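Local coordinates for protein TsrE (Streptomyces laurentii, PDB 7CWW) that probably catalyses a cyclisation step in the biosynthesis of a thiopeptide antibiotic, at residues N94-L108 / E246-A258. Numbering follows the deposited sequence.
Sequences NHEHDWLGGTAGLGL and EGRFYLYATPRKA
Tyr-252 lays its phenol against Gly-102 and ends at Glu-96, where its OH gives a very short hydrogen bond (2.5 Å) to Glu-96 OE2. Tyr-252 CG stands between its backbone N and carbonyl carbon (chi1 60°), which turns the ring back over the 94-108 loop. The carboxylate meets the ring edge on the end of an extended chain, its plane nearly perpendicular to the phenol (85°), while Gly-102 CA reaches within 3.6 Å of Tyr-252 CE1, coming in obliquely. Trp-99 belongs to the type II turn from His-97 to Leu-100. Its N donates to Tyr-252 O (2.8 Å), one indole face lies over the peptide link from Tyr-252 C to Ala-253 N, and Trp-99 CZ2 touches Ala-253 CB at 3.8 Å. The Trp-99 side chain also lies about 4 Å from a bound polyethylene glycol chain. Beside the turn, Thr-254 N bonds to Asp-98 OD1 from above the carboxylate plane; a water lies within hydrogen-bonding distance of that oxygen, Glu-96 O and Thr-254 OG1. Farther along, Tyr-250 N makes a nearly straight bond to Gly-101 O (3.1 Å). Two waters bridge backbone N and O atoms of both segments, one at Gly-101 N, Tyr-250 O and Tyr-252 N, the other at Gly-101 O, Ala-104 N and Arg-248 O. Phe-249, buried, puts CE1 3.6 Å from Gly-105 CA, and Leu-108 CD2 meets the ring edge at Phe-249 CE2 (3.8 Å). Leu-108 also rests on Tyr-236 and Leu-240 of helix 224-245, whose end is marked by a Schellman motif at Gly-247. The whole is an antiparallel, water-bridged pairing of two irregular segments, joining the start of helix 106-127 to the exit from helix 224-245.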
loop_
_atom_site.group_PDB
_atom_site.type_symbol
_atom_site.label_atom_id
_atom_site.label_comp_id
_atom_site.label_asym_id
_atom_site.label_seq_id
_atom_site.Cartn_x
_atom_site.Cartn_y
_atom_site.Cartn_z
ATOM N N ASN A 94 5.171 -12.786 -10.407
ATOM C CA ASN A 94 5.207 -11.719 -11.401
ATOM C C ASN A 94 6.475 -10.902 -11.171
ATOM O O ASN A 94 6.610 -10.227 -10.146
ATOM C CB ASN A 94 3.955 -10.847 -11.302
ATOM C CG ASN A 94 3.841 -9.831 -12.431
ATOM O OD1 ASN A 94 4.813 -9.531 -13.127
ATOM N ND2 ASN A 94 2.639 -9.308 -12.626
ATOM N N HIS A 95 7.406 -10.964 -12.126
ATOM C CA HIS A 95 8.657 -10.221 -12.044
ATOM C C HIS A 95 8.503 -8.771 -12.486
ATOM O O HIS A 95 9.484 -8.018 -12.456
ATOM C CB HIS A 95 9.737 -10.891 -12.904
ATOM C CG HIS A 95 10.116 -12.267 -12.448
ATOM N ND1 HIS A 95 9.311 -13.369 -12.649
ATOM C CD2 HIS A 95 11.224 -12.723 -11.814
ATOM C CE1 HIS A 95 9.904 -14.442 -12.154
ATOM N NE2 HIS A 95 11.065 -14.078 -11.644
ATOM N N GLU A 96 7.312 -8.373 -12.922
ATOM C CA GLU A 96 7.091 -7.081 -13.559
ATOM C C GLU A 96 5.735 -6.557 -13.083
ATOM O O GLU A 96 4.840 -6.265 -13.870
ATOM C CB GLU A 96 7.166 -7.213 -15.087
ATOM C CG GLU A 96 7.352 -5.891 -15.834
ATOM C CD GLU A 96 7.373 -6.051 -17.353
ATOM O OE1 GLU A 96 6.882 -7.083 -17.859
ATOM O OE2 GLU A 96 7.874 -5.140 -18.047
ATOM N N HIS A 97 5.573 -6.461 -11.761
ATOM C CA HIS A 97 4.297 -6.030 -11.198
ATOM C C HIS A 97 3.952 -4.628 -11.677
ATOM O O HIS A 97 4.826 -3.764 -11.814
ATOM C CB HIS A 97 4.335 -6.073 -9.660
ATOM C CG HIS A 97 3.852 -7.372 -9.085
ATOM N ND1 HIS A 97 2.574 -7.860 -9.301
ATOM C CD2 HIS A 97 4.484 -8.297 -8.322
ATOM C CE1 HIS A 97 2.442 -9.026 -8.691
ATOM N NE2 HIS A 97 3.584 -9.312 -8.084
ATOM N N ASP A 98 2.666 -4.404 -11.933
ATOM C CA ASP A 98 2.223 -3.097 -12.393
ATOM C C ASP A 98 2.611 -2.024 -11.386
ATOM O O ASP A 98 2.460 -2.201 -10.174
ATOM C CB ASP A 98 0.711 -3.077 -12.600
ATOM C CG ASP A 98 0.253 -4.013 -13.716
ATOM O OD1 ASP A 98 1.080 -4.467 -14.534
ATOM O OD2 ASP A 98 -0.957 -4.278 -13.781
ATOM N N TRP A 99 3.125 -0.907 -11.897
ATOM C CA TRP A 99 3.366 0.295 -11.105
ATOM C C TRP A 99 4.441 0.106 -10.051
ATOM O O TRP A 99 4.496 0.866 -9.077
ATOM C CB TRP A 99 2.074 0.793 -10.445
ATOM C CG TRP A 99 0.887 0.771 -11.372
ATOM C CD1 TRP A 99 -0.211 -0.043 -11.286
ATOM C CD2 TRP A 99 0.689 1.590 -12.525
ATOM N NE1 TRP A 99 -1.076 0.224 -12.318
ATOM C CE2 TRP A 99 -0.550 1.227 -13.090
ATOM C CE3 TRP A 99 1.431 2.616 -13.128
ATOM C CZ2 TRP A 99 -1.059 1.843 -14.227
ATOM C CZ3 TRP A 99 0.924 3.223 -14.262
ATOM C CH2 TRP A 99 -0.306 2.833 -14.800
ATOM N N LEU A 100 5.309 -0.890 -10.208
ATOM C CA LEU A 100 6.344 -1.149 -9.215
ATOM C C LEU A 100 7.736 -0.807 -9.734
ATOM O O LEU A 100 8.733 -1.224 -9.142
ATOM C CB LEU A 100 6.271 -2.610 -8.747
ATOM C CG LEU A 100 6.612 -2.842 -7.263
ATOM C CD1 LEU A 100 5.738 -1.982 -6.355
ATOM C CD2 LEU A 100 6.504 -4.328 -6.861
ATOM N N GLY A 101 7.827 -0.043 -10.827
ATOM C CA GLY A 101 9.098 0.441 -11.331
ATOM C C GLY A 101 9.618 -0.280 -12.559
ATOM O O GLY A 101 10.597 0.188 -13.155
ATOM N N GLY A 102 9.010 -1.394 -12.961
ATOM C CA GLY A 102 9.465 -2.104 -14.149
ATOM C C GLY A 102 10.562 -3.100 -13.826
ATOM O O GLY A 102 10.908 -3.347 -12.668
ATOM N N THR A 103 11.145 -3.660 -14.888
ATOM C CA THR A 103 12.150 -4.707 -14.714
ATOM C C THR A 103 13.307 -4.233 -13.831
ATOM O O THR A 103 13.800 -4.988 -12.987
ATOM C CB THR A 103 12.677 -5.164 -16.076
ATOM O OG1 THR A 103 13.444 -4.101 -16.670
ATOM C CG2 THR A 103 11.524 -5.535 -17.003
ATOM N N ALA A 104 13.750 -2.986 -14.008
ATOM C CA ALA A 104 14.915 -2.517 -13.267
ATOM C C ALA A 104 14.617 -2.285 -11.795
ATOM O O ALA A 104 15.561 -2.157 -10.999
ATOM C CB ALA A 104 15.452 -1.234 -13.899
ATOM N N GLY A 105 13.336 -2.239 -11.416
ATOM C CA GLY A 105 12.926 -1.997 -10.051
ATOM C C GLY A 105 12.693 -3.230 -9.216
ATOM O O GLY A 105 12.391 -3.110 -8.026
ATOM N N LEU A 106 12.846 -4.420 -9.796
ATOM C CA LEU A 106 12.495 -5.643 -9.081
ATOM C C LEU A 106 13.404 -5.854 -7.876
ATOM O O LEU A 106 12.933 -6.169 -6.775
ATOM C CB LEU A 106 12.575 -6.848 -10.030
ATOM C CG LEU A 106 12.165 -8.194 -9.419
ATOM C CD1 LEU A 106 10.733 -8.161 -8.882
ATOM C CD2 LEU A 106 12.339 -9.347 -10.417
ATOM N N GLY A 107 14.715 -5.692 -8.066
ATOM C CA GLY A 107 15.642 -5.932 -6.963
ATOM C C GLY A 107 15.382 -5.030 -5.769
ATOM O O GLY A 107 15.406 -5.477 -4.618
ATOM N N LEU A 108 15.113 -3.749 -6.024
ATOM C CA LEU A 108 14.814 -2.840 -4.924
ATOM C C LEU A 108 13.532 -3.244 -4.205
ATOM O O LEU A 108 13.486 -3.241 -2.974
ATOM C CB LEU A 108 14.712 -1.401 -5.432
ATOM C CG LEU A 108 14.818 -0.274 -4.392
ATOM C CD1 LEU A 108 16.173 -0.262 -3.699
ATOM C CD2 LEU A 108 14.585 1.083 -5.051
ATOM N N GLU A 246 17.997 8.340 -12.973
ATOM C CA GLU A 246 18.967 7.673 -13.832
ATOM C C GLU A 246 18.338 7.017 -15.054
ATOM O O GLU A 246 19.060 6.393 -15.838
ATOM C CB GLU A 246 19.742 6.620 -13.028
ATOM C CG GLU A 246 20.635 7.212 -11.943
ATOM C CD GLU A 246 21.468 6.163 -11.226
ATOM O OE1 GLU A 246 22.607 6.486 -10.824
ATOM O OE2 GLU A 246 20.992 5.023 -11.054
ATOM N N GLY A 247 17.025 7.138 -15.244
ATOM C CA GLY A 247 16.385 6.551 -16.414
ATOM C C GLY A 247 16.083 5.074 -16.312
ATOM O O GLY A 247 15.764 4.446 -17.330
ATOM N N ARG A 248 16.150 4.499 -15.117
ATOM C CA ARG A 248 16.007 3.061 -14.957
ATOM C C ARG A 248 14.600 2.631 -14.563
ATOM O O ARG A 248 14.176 1.533 -14.933
ATOM C CB ARG A 248 17.006 2.562 -13.905
ATOM C CG ARG A 248 18.472 2.533 -14.402
ATOM C CD ARG A 248 19.368 1.865 -13.353
ATOM N NE ARG A 248 19.498 2.698 -12.160
ATOM C CZ ARG A 248 19.043 2.378 -10.949
ATOM N NH1 ARG A 248 19.218 3.222 -9.942
ATOM N NH2 ARG A 248 18.408 1.229 -10.744
ATOM N N PHE A 249 13.873 3.461 -13.821
ATOM C CA PHE A 249 12.565 3.105 -13.290
ATOM C C PHE A 249 11.480 3.737 -14.153
ATOM O O PHE A 249 11.614 4.883 -14.597
ATOM C CB PHE A 249 12.407 3.575 -11.840
ATOM C CG PHE A 249 13.222 2.800 -10.836
ATOM C CD1 PHE A 249 14.093 1.795 -11.233
ATOM C CD2 PHE A 249 13.108 3.085 -9.482
ATOM C CE1 PHE A 249 14.837 1.082 -10.295
ATOM C CE2 PHE A 249 13.848 2.380 -8.539
ATOM C CZ PHE A 249 14.718 1.378 -8.948
ATOM N N TYR A 250 10.410 2.981 -14.389
ATOM C CA TYR A 250 9.264 3.437 -15.169
ATOM C C TYR A 250 7.999 2.907 -14.509
ATOM O O TYR A 250 8.000 1.802 -13.961
ATOM C CB TYR A 250 9.355 2.970 -16.632
ATOM C CG TYR A 250 10.558 3.552 -17.318
ATOM C CD1 TYR A 250 10.502 4.813 -17.907
ATOM C CD2 TYR A 250 11.771 2.870 -17.325
ATOM C CE1 TYR A 250 11.624 5.375 -18.495
ATOM C CE2 TYR A 250 12.896 3.418 -17.916
ATOM C CZ TYR A 250 12.816 4.675 -18.498
ATOM O OH TYR A 250 13.932 5.237 -19.072
ATOM N N LEU A 251 6.932 3.702 -14.533
ATOM C CA LEU A 251 5.663 3.318 -13.920
ATOM C C LEU A 251 4.694 2.956 -15.036
ATOM O O LEU A 251 4.291 3.820 -15.822
ATOM C CB LEU A 251 5.118 4.446 -13.040
ATOM C CG LEU A 251 5.926 4.761 -11.770
ATOM C CD1 LEU A 251 5.244 5.840 -10.889
ATOM C CD2 LEU A 251 6.199 3.486 -10.933
ATOM N N TYR A 252 4.341 1.675 -15.124
ATOM C CA TYR A 252 3.451 1.213 -16.177
ATOM C C TYR A 252 2.724 -0.045 -15.721
ATOM O O TYR A 252 3.089 -0.678 -14.727
ATOM C CB TYR A 252 4.222 0.957 -17.477
ATOM C CG TYR A 252 5.320 -0.085 -17.375
ATOM C CD1 TYR A 252 6.606 0.275 -16.985
ATOM C CD2 TYR A 252 5.075 -1.424 -17.688
ATOM C CE1 TYR A 252 7.627 -0.667 -16.900
ATOM C CE2 TYR A 252 6.094 -2.382 -17.613
ATOM C CZ TYR A 252 7.367 -1.989 -17.214
ATOM O OH TYR A 252 8.378 -2.914 -17.125
ATOM N N ALA A 253 1.692 -0.403 -16.483
ATOM C CA ALA A 253 0.973 -1.654 -16.354
ATOM C C ALA A 253 1.173 -2.453 -17.634
ATOM O O ALA A 253 1.490 -1.908 -18.696
ATOM C CB ALA A 253 -0.525 -1.438 -16.096
ATOM N N THR A 254 1.027 -3.763 -17.525
ATOM C CA THR A 254 1.258 -4.635 -18.667
ATOM C C THR A 254 0.010 -5.483 -18.843
ATOM O O THR A 254 -0.371 -6.216 -17.905
ATOM C CB THR A 254 2.500 -5.516 -18.477
ATOM O OG1 THR A 254 3.677 -4.699 -18.421
ATOM C CG2 THR A 254 2.635 -6.496 -19.648
ATOM N N PRO A 255 -0.654 -5.427 -19.997
ATOM C CA PRO A 255 -1.751 -6.372 -20.247
ATOM C C PRO A 255 -1.217 -7.796 -20.286
ATOM O O PRO A 255 -0.134 -8.059 -20.813
ATOM C CB PRO A 255 -2.317 -5.927 -21.607
ATOM C CG PRO A 255 -1.658 -4.603 -21.919
ATOM C CD PRO A 255 -0.350 -4.612 -21.182
ATOM N N ARG A 256 -1.974 -8.717 -19.691
ATOM C CA ARG A 256 -1.517 -10.094 -19.550
ATOM C C ARG A 256 -1.510 -10.797 -20.908
ATOM O O ARG A 256 -1.913 -10.245 -21.938
ATOM C CB ARG A 256 -2.405 -10.861 -18.574
ATOM C CG ARG A 256 -2.011 -10.736 -17.110
ATOM C CD ARG A 256 -2.505 -9.429 -16.513
ATOM N NE ARG A 256 -2.006 -9.190 -15.158
ATOM C CZ ARG A 256 -0.805 -8.694 -14.866
ATOM N NH1 ARG A 256 -0.454 -8.507 -13.601
ATOM N NH2 ARG A 256 0.046 -8.381 -15.836
ATOM N N LYS A 257 -1.024 -12.035 -20.894
ATOM C CA LYS A 257 -1.118 -12.912 -22.050
ATOM C C LYS A 257 -2.568 -12.984 -22.505
ATOM O O LYS A 257 -3.446 -13.360 -21.729
ATOM C CB LYS A 257 -0.604 -14.300 -21.695
ATOM C CG LYS A 257 0.907 -14.410 -21.535
ATOM C CD LYS A 257 1.274 -15.757 -20.927
ATOM C CE LYS A 257 1.571 -16.825 -21.985
ATOM N NZ LYS A 257 1.179 -18.201 -21.554
ATOM N N ALA A 258 -2.819 -12.597 -23.758
ATOM C CA ALA A 258 -4.152 -12.621 -24.365
ATOM C C ALA A 258 -5.163 -11.766 -23.603
ATOM O O ALA A 258 -6.336 -12.137 -23.493
ATOM C CB ALA A 258 -4.666 -14.058 -24.507
HETATM O O HOH W 1 3.605 -4.471 -15.532
HETATM O O HOH W 2 5.833 -2.663 -14.294
HETATM O O HOH W 3 5.982 0.142 -13.268
HETATM O O HOH W 4 12.470 -0.509 -15.136
#